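Local coordinates for CDP-glucose 4,6-dehydratase (Salmonella enterica subsp. enterica serovar Typhi, PDB 1WVG), which catalyses the NAD-dependent dehydration of CDP-D-glucose to CDP-4-dehydro-6-deoxy-D-glucose, a step in building CDP-3,6-dideoxy-D-mannose for the lipopolysaccharide O-antigen, at residues P318-G321 with S327-V330; P238-I243 with S351-A356. All blocks are in the same frame, centred on the assembly; numbering follows the deposited sequence.

Contact 1 of 2, residues P318-G321 with S327-V330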
loop_
_atom_site.group_PDB
_atom_site.type_symbol
_atom_site.label_atom_id
_atom_site.label_comp_id
_atom_site.label_asym_id
_atom_site.label_seq_id
_atom_site.Cartn_x
_atom_site.Cartn_y
_atom_site.Cartn_z
ATOM N N PRO A 318 0.191 2.727 -28.721
ATOM C CA PRO A 318 1.424 2.893 -29.471
ATOM C C PRO A 318 1.291 2.323 -30.869
ATOM O O PRO A 318 0.558 1.367 -31.136
ATOM C CB PRO A 318 2.512 2.134 -28.729
ATOM C CG PRO A 318 1.840 1.399 -27.578
ATOM C CD PRO A 318 0.435 1.947 -27.472
ATOM N N ARG A 319 2.026 2.940 -31.764
ATOM C CA ARG A 319 1.986 2.550 -33.140
ATOM C C ARG A 319 3.041 1.580 -33.591
ATOM O O ARG A 319 2.724 0.647 -34.324
ATOM C CB ARG A 319 1.890 3.744 -34.076
ATOM C CG ARG A 319 0.431 4.170 -34.182
ATOM C CD ARG A 319 0.212 5.657 -33.964
ATOM N NE ARG A 319 -0.329 6.318 -35.145
ATOM C CZ ARG A 319 -1.012 7.472 -35.128
ATOM N NH1 ARG A 319 -1.272 8.126 -33.987
ATOM N NH2 ARG A 319 -1.446 7.969 -36.275
ATOM N N TRP A 320 4.283 1.803 -33.199
ATOM C CA TRP A 320 5.313 0.904 -33.660
ATOM C C TRP A 320 5.882 -0.030 -32.639
ATOM O O TRP A 320 5.948 0.270 -31.457
ATOM C CB TRP A 320 6.480 1.683 -34.221
ATOM C CG TRP A 320 6.037 2.412 -35.439
ATOM C CD1 TRP A 320 5.062 2.024 -36.297
ATOM C CD2 TRP A 320 6.568 3.627 -35.946
ATOM N NE1 TRP A 320 4.945 2.916 -37.331
ATOM C CE2 TRP A 320 5.856 3.919 -37.136
ATOM C CE3 TRP A 320 7.562 4.473 -35.496
ATOM C CZ2 TRP A 320 6.125 5.053 -37.879
ATOM C CZ3 TRP A 320 7.844 5.594 -36.239
ATOM C CH2 TRP A 320 7.129 5.880 -37.407
ATOM N N GLY A 321 6.335 -1.153 -33.152
ATOM C CA GLY A 321 7.002 -2.173 -32.349
ATOM C C GLY A 321 8.517 -1.885 -32.228
ATOM O O GLY A 321 9.147 -1.147 -33.026
ATOM N N SER A 327 14.606 -0.793 -36.486
ATOM C CA SER A 327 14.884 -0.758 -37.885
ATOM C C SER A 327 14.921 0.659 -38.441
ATOM O O SER A 327 15.824 1.042 -39.182
ATOM C CB SER A 327 13.901 -1.624 -38.612
ATOM O OG SER A 327 14.042 -1.316 -39.979
ATOM N N ARG A 328 13.931 1.445 -38.045
ATOM C CA ARG A 328 13.807 2.826 -38.456
ATOM C C ARG A 328 14.942 3.686 -37.956
ATOM O O ARG A 328 15.355 4.587 -38.670
ATOM C CB ARG A 328 12.495 3.432 -37.982
ATOM C CG ARG A 328 11.342 3.034 -38.881
ATOM C CD ARG A 328 9.984 3.354 -38.255
ATOM N NE ARG A 328 8.836 3.129 -39.147
ATOM C CZ ARG A 328 8.528 3.856 -40.249
ATOM N NH1 ARG A 328 9.257 4.892 -40.654
ATOM N NH2 ARG A 328 7.447 3.544 -40.962
ATOM N N ILE A 329 15.445 3.428 -36.747
ATOM C CA ILE A 329 16.568 4.225 -36.227
ATOM C C ILE A 329 17.812 4.057 -37.094
ATOM O O ILE A 329 18.593 4.992 -37.324
ATOM C CB ILE A 329 16.943 3.762 -34.831
ATOM C CG1 ILE A 329 15.855 4.203 -33.889
ATOM C CG2 ILE A 329 18.243 4.333 -34.302
ATOM C CD1 ILE A 329 16.157 3.721 -32.474
ATOM N N VAL A 330 17.987 2.806 -37.527
ATOM C CA VAL A 330 19.105 2.397 -38.359
ATOM C C VAL A 330 19.072 3.072 -39.712
ATOM O O VAL A 330 20.019 3.658 -40.202
ATOM C CB VAL A 330 19.030 0.910 -38.578
ATOM C CG1 VAL A 330 19.734 0.608 -39.899
ATOM C CG2 VAL A 330 19.703 0.200 -37.395
#

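Contact 2 of 2, residues P238-I243 with S351-A356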
loop_
_atom_site.group_PDB
_atom_site.type_symbol
_atom_site.label_atom_id
_atom_site.label_comp_id
_atom_site.label_asym_id
_atom_site.label_seq_id
_atom_site.Cartn_x
_atom_site.Cartn_y
_atom_site.Cartn_z
ATOM N N PRO A 238 5.602 8.754 -27.308
ATOM C CA PRO A 238 5.158 9.553 -26.188
ATOM C C PRO A 238 4.761 10.915 -26.698
ATOM O O PRO A 238 3.794 11.483 -26.220
ATOM C CB PRO A 238 6.348 9.680 -25.246
ATOM C CG PRO A 238 7.593 9.277 -26.031
ATOM C CD PRO A 238 7.089 8.580 -27.277
ATOM N N LEU A 239 5.505 11.436 -27.705
ATOM C CA LEU A 239 5.151 12.725 -28.284
ATOM C C LEU A 239 3.676 12.770 -28.662
ATOM O O LEU A 239 2.974 13.737 -28.401
ATOM C CB LEU A 239 6.003 13.055 -29.520
ATOM C CG LEU A 239 7.405 13.484 -29.077
ATOM C CD1 LEU A 239 8.196 14.141 -30.211
ATOM C CD2 LEU A 239 7.263 14.409 -27.886
ATOM N N SER A 240 3.225 11.718 -29.322
ATOM C CA SER A 240 1.803 11.581 -29.744
ATOM C C SER A 240 0.919 11.662 -28.521
ATOM O O SER A 240 -0.125 12.324 -28.529
ATOM C CB SER A 240 1.503 10.308 -30.565
ATOM O OG SER A 240 1.597 9.121 -29.808
ATOM N N GLY A 241 1.377 10.979 -27.463
ATOM C CA GLY A 241 0.644 11.020 -26.224
ATOM C C GLY A 241 0.603 12.443 -25.714
ATOM O O GLY A 241 -0.472 12.945 -25.342
ATOM N N TYR A 242 1.770 13.124 -25.704
ATOM C CA TYR A 242 1.797 14.529 -25.237
ATOM C C TYR A 242 0.849 15.422 -26.062
ATOM O O TYR A 242 0.216 16.349 -25.573
ATOM C CB TYR A 242 3.164 15.235 -25.395
ATOM C CG TYR A 242 4.290 14.546 -24.696
ATOM C CD1 TYR A 242 4.048 13.433 -23.887
ATOM C CD2 TYR A 242 5.604 14.996 -24.854
ATOM C CE1 TYR A 242 5.105 12.809 -23.212
ATOM C CE2 TYR A 242 6.666 14.351 -24.214
ATOM C CZ TYR A 242 6.418 13.260 -23.378
ATOM O OH TYR A 242 7.459 12.601 -22.734
ATOM N N ILE A 243 0.793 15.152 -27.347
ATOM C CA ILE A 243 0.013 15.985 -28.222
ATOM C C ILE A 243 -1.451 15.784 -27.974
ATOM O O ILE A 243 -2.227 16.747 -27.913
ATOM C CB ILE A 243 0.392 15.719 -29.678
ATOM C CG1 ILE A 243 1.658 16.470 -30.007
ATOM C CG2 ILE A 243 -0.682 16.115 -30.681
ATOM C CD1 ILE A 243 2.328 15.814 -31.209
ATOM N N SER A 351 5.245 11.590 -40.836
ATOM C CA SER A 351 4.143 11.226 -41.701
ATOM C C SER A 351 3.796 9.737 -41.644
ATOM O O SER A 351 2.650 9.307 -41.622
ATOM C CB SER A 351 4.484 11.603 -43.135
ATOM O OG SER A 351 4.466 10.419 -43.915
ATOM N N ASP A 352 4.821 8.924 -41.651
ATOM C CA ASP A 352 4.630 7.495 -41.600
ATOM C C ASP A 352 3.937 7.144 -40.306
ATOM O O ASP A 352 3.104 6.261 -40.242
ATOM C CB ASP A 352 6.014 6.802 -41.539
ATOM C CG ASP A 352 6.746 6.684 -42.848
ATOM O OD1 ASP A 352 6.201 6.955 -43.899
ATOM O OD2 ASP A 352 8.003 6.254 -42.743
ATOM N N TYR A 353 4.355 7.819 -39.242
ATOM C CA TYR A 353 3.771 7.534 -37.961
ATOM C C TYR A 353 2.341 7.942 -37.989
ATOM O O TYR A 353 1.477 7.225 -37.501
ATOM C CB TYR A 353 4.481 8.208 -36.766
ATOM C CG TYR A 353 3.982 7.784 -35.381
ATOM C CD1 TYR A 353 4.553 6.721 -34.683
ATOM C CD2 TYR A 353 2.960 8.489 -34.743
ATOM C CE1 TYR A 353 4.121 6.370 -33.404
ATOM C CE2 TYR A 353 2.471 8.126 -33.488
ATOM C CZ TYR A 353 3.059 7.058 -32.818
ATOM O OH TYR A 353 2.622 6.715 -31.561
ATOM N N MET A 354 2.108 9.109 -38.545
ATOM C CA MET A 354 0.737 9.568 -38.605
ATOM C C MET A 354 -0.118 8.613 -39.418
ATOM O O MET A 354 -1.340 8.554 -39.304
ATOM C CB MET A 354 0.649 10.974 -39.197
ATOM C CG MET A 354 1.348 11.966 -38.307
ATOM S SD MET A 354 0.164 13.060 -37.497
ATOM C CE MET A 354 0.902 14.645 -37.970
ATOM N N SER A 355 0.540 7.855 -40.273
ATOM C CA SER A 355 -0.185 6.898 -41.082
ATOM C C SER A 355 -0.378 5.578 -40.329
ATOM O O SER A 355 -1.412 4.937 -40.493
ATOM C CB SER A 355 0.455 6.712 -42.450
ATOM O OG SER A 355 1.095 7.918 -42.819
ATOM N N ALA A 356 0.621 5.197 -39.499
ATOM C CA ALA A 356 0.656 3.975 -38.685
ATOM C C ALA A 356 -0.585 3.855 -37.804
ATOM O O ALA A 356 -1.294 2.842 -37.835
ATOM C CB ALA A 356 1.944 3.910 -37.856
#

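Contact 1 of 2, residues P318-G321 with S327-V330
Arg328 reaches back from helix 322-337 to lay its guanidinium on the indole of Trp320, a cation-pi stack that joins the helix to the loop leading into it. Gly321 is the N-cap of this helix, so the aromatic residue stands just ahead of the first turn. Rotation about the CA-CB bond of the arginine places CG anti to the carbonyl carbon (chi1 -80°), and from CG the chain runs extended to NE, crossing the indole at about a right angle. CB and CG bridge the distance from the helix. Arg328 CD is the first atom to arrive, seated over the six-membered ring of Trp320 3.8 Å from its centroid, as a CH-pi contact. Arg328 NE follows over the same face, 3.6 Å from CZ2 of Trp320. The guanidinium then spreads almost parallel to the indole, the planes 9° apart, but it is displaced from the centre: Arg328 CZ lies 4.0 Å from the centroid of the six-membered ring and 30° off the ring normal. Glu349 and Asp352 both form salt bridges to NH1, and Glu324 forms one to NE, an acidic setting that should fix the rotation of the group and favour its positive charge. Tyr353 and His234 each make an edge-to-face contact with the indole. At the far end of the arginine, Arg328 NH2 lies 3.7 Å from Trp320 CZ2.

Contact 2 of 2, residues P238-I243 with S351-A356
Tyr353, in the last turn of helix 342-355, extends its phenol to Ser240 on helix 236-251, and this pair makes up the whole direct contact between the two helical segments. The backbones stay well apart, the nearest CA atoms being those of Ser240 and Met354 at 9.1 Å, so the tyrosine spans the gap by its length. Along the second segment, Ser351 begins the final helical turn before the C-terminal end of the model, and Asp352 faces away from helix 236-251. At Tyr353 the ring leaves the helix with CG anti to the backbone N (chi1 -173°), which carries it across to helix 236-251. Tyr353 CE2 comes to 3.8 Å from Ser240 CB, the methylene meeting the ring obliquely, while the hydroxyl oxygen Tyr353 OH lies 3.1 Å from Ser240 OG. Met354 turns instead to Trp28 of helix 20-31, within the Rossmann-fold part of the enzyme. Both hydroxyls at the centre are buried and have partners nearby: Tyr353 OH is hydrogen-bonded to the carboxylate of Glu237, and Ser240 OG to the backbone carbonyl of Glu237 and to the indole nitrogen of Trp316. The contact is thus a small polar cluster gathered around Glu237, whose side chain and main chain together probably hold the phenol and the serine hydroxyl in position.

From the N terminus, the chain passes through most of the Rossmann sheet before reaching helix 236-251, the first half of contact 2. After more than a hundred residues, helix 342-355 returns to that helix and closes a long loop. Contact 1 lies wholly within this loop and closes a much shorter one, from the segment 318-321 into helix 322-337, with five residues between its halves. The centres of contacts 1 and 2 lie about 12 Å apart, and the two touch, for example through a weak hydrogen bond from Arg319 NH2 to Met354 O. Glu237 adds a second connection, since it also binds the backbone amides of Arg319 and Trp320. Contact 1 ties loop 318-321 to helix 322-337, and contact 2 ties helix 342-355 to helix 236-251.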